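Local coordinates for dihydroxyacetone kinase (Citrobacter freundii, PDB 1UN8), which phosphorylates dihydroxyacetone with ATP, giving dihydroxyacetone phosphate and ADP in glycerol fermentation, and holds a tightly bound phospholipid in its helical barrel domain, at residues G360-V365 / S401-Q406; Q407-L410 / A414-F417. All coordinates share one frame; numbering follows the deposited sequence.

Interaction 1 of 2, residues G360-V365 / S401-Q406; sequences GIVELV and SLLHRQ. With MYY ((2R)-3-(phosphonooxy)-2-(tetradecanoyloxy)propyl palmitate), chain C.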
loop_
_atom_site.group_PDB
_atom_site.type_symbol
_atom_site.label_atom_id
_atom_site.label_comp_id
_atom_site.label_asym_id
_atom_site.label_seq_id
_atom_site.Cartn_x
_atom_site.Cartn_y
_atom_site.Cartn_z
ATOM N N GLY A 360 -6.316 -51.747 33.166
ATOM C CA GLY A 360 -5.014 -52.384 33.077
ATOM C C GLY A 360 -4.240 -51.872 31.876
ATOM O O GLY A 360 -3.015 -51.715 31.930
ATOM N N ILE A 361 -4.957 -51.622 30.785
ATOM C CA ILE A 361 -4.342 -51.113 29.569
ATOM C C ILE A 361 -3.874 -49.677 29.815
ATOM O O ILE A 361 -2.704 -49.335 29.615
ATOM C CB ILE A 361 -5.343 -51.131 28.392
ATOM C CG1 ILE A 361 -5.765 -52.569 28.100
ATOM C CG2 ILE A 361 -4.720 -50.503 27.170
ATOM C CD1 ILE A 361 -4.597 -53.496 27.872
ATOM N N VAL A 362 -4.807 -48.843 30.255
ATOM C CA VAL A 362 -4.522 -47.452 30.541
ATOM C C VAL A 362 -3.328 -47.342 31.483
ATOM O O VAL A 362 -2.434 -46.531 31.260
ATOM C CB VAL A 362 -5.763 -46.764 31.162
ATOM C CG1 VAL A 362 -5.407 -45.383 31.661
ATOM C CG2 VAL A 362 -6.873 -46.670 30.121
ATOM N N GLU A 363 -3.305 -48.161 32.528
ATOM C CA GLU A 363 -2.198 -48.129 33.484
ATOM C C GLU A 363 -0.885 -48.480 32.787
ATOM O O GLU A 363 0.112 -47.769 32.936
ATOM C CB GLU A 363 -2.461 -49.114 34.628
ATOM C CG GLU A 363 -1.293 -49.306 35.599
ATOM C CD GLU A 363 -0.951 -48.054 36.397
ATOM O OE1 GLU A 363 -1.855 -47.508 37.070
ATOM O OE2 GLU A 363 0.226 -47.623 36.362
ATOM N N LEU A 364 -0.902 -49.568 32.019
ATOM C CA LEU A 364 0.275 -50.038 31.292
ATOM C C LEU A 364 0.774 -49.038 30.246
ATOM O O LEU A 364 1.963 -48.688 30.218
ATOM C CB LEU A 364 -0.031 -51.379 30.623
ATOM C CG LEU A 364 1.141 -52.075 29.917
ATOM C CD1 LEU A 364 2.278 -52.331 30.913
ATOM C CD2 LEU A 364 0.654 -53.382 29.295
ATOM N N VAL A 365 -0.125 -48.587 29.382
ATOM C CA VAL A 365 0.250 -47.620 28.358
ATOM C C VAL A 365 0.827 -46.385 29.043
ATOM O O VAL A 365 1.904 -45.891 28.701
ATOM C CB VAL A 365 -0.967 -47.200 27.534
ATOM C CG1 VAL A 365 -0.585 -46.097 26.573
ATOM C CG2 VAL A 365 -1.508 -48.400 26.783
ATOM N N SER A 401 -3.037 -39.978 36.427
ATOM C CA SER A 401 -3.593 -39.322 37.599
ATOM C C SER A 401 -5.097 -39.578 37.609
ATOM O O SER A 401 -5.629 -40.176 38.544
ATOM C CB SER A 401 -3.317 -37.820 37.537
ATOM O OG SER A 401 -3.843 -37.167 38.678
ATOM N N LEU A 402 -5.781 -39.136 36.561
ATOM C CA LEU A 402 -7.220 -39.346 36.464
ATOM C C LEU A 402 -7.551 -40.802 36.743
ATOM O O LEU A 402 -8.518 -41.104 37.433
ATOM C CB LEU A 402 -7.721 -38.958 35.078
ATOM C CG LEU A 402 -7.756 -37.447 34.837
ATOM C CD1 LEU A 402 -8.055 -37.140 33.374
ATOM C CD2 LEU A 402 -8.803 -36.828 35.754
ATOM N N LEU A 403 -6.747 -41.712 36.206
ATOM C CA LEU A 403 -6.983 -43.130 36.443
ATOM C C LEU A 403 -6.873 -43.430 37.933
ATOM O O LEU A 403 -7.770 -44.036 38.521
ATOM C CB LEU A 403 -5.960 -43.988 35.701
ATOM C CG LEU A 403 -6.062 -45.486 36.033
ATOM C CD1 LEU A 403 -7.318 -46.054 35.377
ATOM C CD2 LEU A 403 -4.817 -46.236 35.555
ATOM N N HIS A 404 -5.762 -43.005 38.535
ATOM C CA HIS A 404 -5.508 -43.235 39.953
ATOM C C HIS A 404 -6.520 -42.572 40.894
ATOM O O HIS A 404 -6.662 -42.978 42.047
ATOM C CB HIS A 404 -4.091 -42.772 40.311
ATOM C CG HIS A 404 -3.009 -43.586 39.671
ATOM N ND1 HIS A 404 -1.753 -43.078 39.409
ATOM C CD2 HIS A 404 -3.004 -44.860 39.206
ATOM C CE1 HIS A 404 -1.022 -44.002 38.809
ATOM N NE2 HIS A 404 -1.757 -45.092 38.674
ATOM N N ARG A 405 -7.217 -41.552 40.404
ATOM C CA ARG A 405 -8.222 -40.852 41.201
ATOM C C ARG A 405 -9.618 -41.375 40.860
ATOM O O ARG A 405 -10.616 -40.707 41.115
ATOM C CB ARG A 405 -8.173 -39.343 40.917
ATOM C CG ARG A 405 -6.995 -38.598 41.522
ATOM C CD ARG A 405 -7.135 -37.111 41.259
ATOM N NE ARG A 405 -6.542 -36.717 39.984
ATOM C CZ ARG A 405 -6.994 -35.730 39.215
ATOM N NH1 ARG A 405 -8.063 -35.031 39.584
ATOM N NH2 ARG A 405 -6.364 -35.430 38.082
ATOM N N GLN A 406 -9.677 -42.576 40.289
ATOM C CA GLN A 406 -10.942 -43.194 39.882
ATOM C C GLN A 406 -11.840 -42.205 39.149
ATOM O O GLN A 406 -13.057 -42.224 39.309
ATOM C CB GLN A 406 -11.698 -43.752 41.090
ATOM C CG GLN A 406 -10.993 -44.892 41.800
ATOM C CD GLN A 406 -9.928 -44.405 42.760
ATOM O OE1 GLN A 406 -10.235 -43.790 43.786
ATOM N NE2 GLN A 406 -8.661 -44.669 42.431
HETATM C C38 MYY C . 0.781 -39.176 24.788
HETATM C C37 MYY C . 0.019 -39.751 25.985
HETATM C C36 MYY C . -1.125 -40.660 25.528
HETATM C C35 MYY C . -1.870 -41.268 26.719
HETATM C C34 MYY C . -2.924 -42.280 26.257
HETATM C C33 MYY C . -3.689 -42.925 27.415
HETATM C C32 MYY C . -4.756 -43.902 26.907
HETATM C C31 MYY C . -4.140 -45.143 26.257
HETATM C C30 MYY C . -5.114 -45.935 25.376
HETATM C C29 MYY C . -6.158 -46.771 26.125
HETATM C C28 MYY C . -6.786 -47.790 25.169
HETATM C C27 MYY C . -7.814 -48.713 25.830
HETATM C C26 MYY C . -8.163 -49.918 24.949
HETATM C C25 MYY C . -9.206 -50.817 25.624
HETATM C C24 MYY C . -9.010 -52.307 25.338
HETATM C C23 MYY C . -9.868 -52.891 24.206
HETATM O O10 MYY C . -10.289 -52.178 23.294
HETATM O O8 MYY C . -10.167 -54.217 24.244
HETATM C C6 MYY C . -10.904 -54.662 23.090
HETATM C C5 MYY C . -9.951 -55.237 22.049
HETATM C C4 MYY C . -10.293 -56.703 21.734
HETATM O O6 MYY C . -10.539 -57.502 22.904
HETATM P P MYY C . -9.364 -58.082 23.853
HETATM O O4 MYY C . -8.406 -56.839 24.229
HETATM O O3 MYY C . -10.119 -58.505 25.215
HETATM O O5 MYY C . -8.622 -59.225 23.270
HETATM O O7 MYY C . -8.585 -55.012 22.452
HETATM C C7 MYY C . -7.731 -55.010 21.390
HETATM O O9 MYY C . -8.132 -55.228 20.248
HETATM C C8 MYY C . -6.242 -54.761 21.661
HETATM C C9 MYY C . -5.759 -53.515 20.917
HETATM C C10 MYY C . -5.095 -52.512 21.864
HETATM C C11 MYY C . -4.592 -51.268 21.128
HETATM C C12 MYY C . -4.006 -50.255 22.114
HETATM C C13 MYY C . -3.571 -48.962 21.420
HETATM C C14 MYY C . -3.295 -47.904 22.490
HETATM C C15 MYY C . -3.018 -46.518 21.906
HETATM C C16 MYY C . -1.551 -46.328 21.517
HETATM C C17 MYY C . -1.247 -44.833 21.398
HETATM C C18 MYY C . 0.256 -44.569 21.507
HETATM C C19 MYY C . 0.549 -43.077 21.683
HETATM C C20 MYY C . 2.031 -42.836 21.982
#

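Interaction 2 of 2, residues Q407-L410 / A414-F417; sequences QLPL and ATLF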
loop_
_atom_site.group_PDB
_atom_site.type_symbol
_atom_site.label_atom_id
_atom_site.label_comp_id
_atom_site.label_asym_id
_atom_site.label_seq_id
_atom_site.Cartn_x
_atom_site.Cartn_y
_atom_site.Cartn_z
ATOM N N GLN A 407 -11.232 -41.356 38.328
ATOM C CA GLN A 407 -11.973 -40.334 37.592
ATOM C C GLN A 407 -12.263 -40.637 36.122
ATOM O O GLN A 407 -12.924 -39.846 35.448
ATOM C CB GLN A 407 -11.224 -38.999 37.685
ATOM C CG GLN A 407 -11.246 -38.374 39.065
ATOM C CD GLN A 407 -12.656 -38.026 39.504
ATOM O OE1 GLN A 407 -13.307 -37.160 38.910
ATOM N NE2 GLN A 407 -13.143 -38.712 40.538
ATOM N N LEU A 408 -11.789 -41.775 35.627
ATOM C CA LEU A 408 -11.992 -42.125 34.222
ATOM C C LEU A 408 -13.237 -42.951 33.927
ATOM O O LEU A 408 -13.599 -43.844 34.688
ATOM C CB LEU A 408 -10.771 -42.882 33.690
ATOM C CG LEU A 408 -9.416 -42.181 33.718
ATOM C CD1 LEU A 408 -8.366 -43.109 33.130
ATOM C CD2 LEU A 408 -9.497 -40.882 32.935
ATOM N N PRO A 409 -13.909 -42.659 32.807
ATOM C CA PRO A 409 -15.116 -43.384 32.399
ATOM C C PRO A 409 -14.673 -44.689 31.744
ATOM O O PRO A 409 -15.076 -45.008 30.621
ATOM C CB PRO A 409 -15.755 -42.433 31.398
ATOM C CG PRO A 409 -14.552 -41.844 30.715
ATOM C CD PRO A 409 -13.627 -41.545 31.883
ATOM N N LEU A 410 -13.828 -45.425 32.459
ATOM C CA LEU A 410 -13.263 -46.685 31.989
ATOM C C LEU A 410 -14.219 -47.665 31.313
ATOM O O LEU A 410 -13.797 -48.476 30.490
ATOM C CB LEU A 410 -12.579 -47.406 33.154
ATOM C CG LEU A 410 -11.416 -46.696 33.846
ATOM C CD1 LEU A 410 -11.017 -47.459 35.109
ATOM C CD2 LEU A 410 -10.244 -46.590 32.883
ATOM N N ALA A 414 -15.610 -44.892 24.012
ATOM C CA ALA A 414 -15.962 -43.693 23.253
ATOM C C ALA A 414 -15.766 -42.436 24.094
ATOM O O ALA A 414 -15.029 -41.530 23.718
ATOM C CB ALA A 414 -17.401 -43.781 22.775
ATOM N N THR A 415 -16.421 -42.395 25.243
ATOM C CA THR A 415 -16.316 -41.252 26.137
ATOM C C THR A 415 -14.910 -41.157 26.718
ATOM O O THR A 415 -14.397 -40.056 26.932
ATOM C CB THR A 415 -17.352 -41.363 27.267
ATOM O OG1 THR A 415 -18.652 -41.533 26.686
ATOM C CG2 THR A 415 -17.356 -40.103 28.123
ATOM N N LEU A 416 -14.286 -42.305 26.968
ATOM C CA LEU A 416 -12.929 -42.312 27.501
ATOM C C LEU A 416 -11.984 -41.649 26.524
ATOM O O LEU A 416 -11.209 -40.774 26.904
ATOM C CB LEU A 416 -12.433 -43.732 27.760
ATOM C CG LEU A 416 -10.977 -43.760 28.239
ATOM C CD1 LEU A 416 -10.868 -43.081 29.608
ATOM C CD2 LEU A 416 -10.482 -45.194 28.309
ATOM N N PHE A 417 -12.040 -42.068 25.266
ATOM C CA PHE A 417 -11.174 -41.485 24.250
ATOM C C PHE A 417 -11.458 -39.993 24.143
ATOM O O PHE A 417 -10.540 -39.167 24.162
ATOM C CB PHE A 417 -11.386 -42.166 22.886
ATOM C CG PHE A 417 -10.673 -43.494 22.742
ATOM C CD1 PHE A 417 -10.606 -44.129 21.505
ATOM C CD2 PHE A 417 -10.068 -44.108 23.839
ATOM C CE1 PHE A 417 -9.951 -45.348 21.363
ATOM C CE2 PHE A 417 -9.411 -45.325 23.704
ATOM C CZ PHE A 417 -9.352 -45.946 22.462
#

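Interaction 1 of 2, residues G360-V365 / S401-Q406
E363 and L403 mark the closest backbone approach, their CA atoms 7.5 Å apart, where the middle of helix 356-371 passes the last turn of helix 388-404. L403 reaches across with CD2, which meets V362 CG1 at 4.0 Å; the two side chains run past each other in opposite directions. The same methyl lies 3.6 Å from E363 OE1, so the apolar contact borders directly on the polar one. That polar contact is a hydrogen bond from H404 NE2 to E363 OE1, 2.9 Å long and bent to 149° at the hydrogen. The carboxylate accepts through its syn lone pair and lies nearly coplanar with the imidazole, 16° apart, at the ring's edge. E363 gets there by folding: CG is anti to the backbone N, and the chain bends at chi2 (65°). I361 and V365 face the bound phospholipid instead, V365 CG1 touching C31 of its palmitoyl chain at 3.7 Å and I361 CG2 touching C27. Q406, with positive phi, closes helix 388-404 in a Schellman motif. Helix 356-371 thus packs on this helix end and on the lipid, while I361 and L364 also lean on helix 534-547.

Interaction 2 of 2, residues Q407-L410 / A414-F417
P409 turns its pyrrolidine ring toward helix 413-427: CG comes to 3.6 Å from L416 CA, and CD to 3.9 Å from L416 CD1. The phenyl ring of F417 belongs to another surface of that helix; the CB of F417 points away from the 407-410 loop, and the ring forms an edge-to-face pair with F440 and touches the bound phospholipid. Between P409 and L416 the side chains cross at about a right angle, and the proline sits against both the helix backbone and a leucine branch. With chi1 at 176°, L416 swings CG anti to the backbone N and brings CD1 against the proline CD and L408 CB (4.1 Å). The T415 methyl CG2 adds a more distant touch on P409 CG at 4.2 Å. OG1 of T415 is occupied otherwise, hydrogen-bonded to N412 OD1 in the short connection just before the helix. P409 is the centre of an inverse gamma turn, closed by a 2.7 Å bond from L410 N to L408 O. The contact is apolar and largely buried, with F350 packed on both P409 and T415. L408 and L410 reach to helices 388-404 and 356-371, L416 also touches V358 of the latter, and A414 and F417 pack on helix 430-448.

How the interactions relate
The two interactions lie side by side in the helical barrel domain, their centres about 11 Å apart, and follow in series along the chain. Interaction 1 joins helix 356-371 to the end of helix 388-404; interaction 2 then folds the connecting loop onto the next helix, 413-427. They meet directly: Q407 N probably bonds to L402 O (2.9 Å), the 6→1 bond of the Schellman motif, and L408 packs on L402 and L403. Together they join three helices of the domain. Helices 356-371 and 413-427 contribute I361, V365 and F417 to the phospholipid pocket formed within the eight-helix barrel, whereas the ATP-binding residues lie away from both contacts.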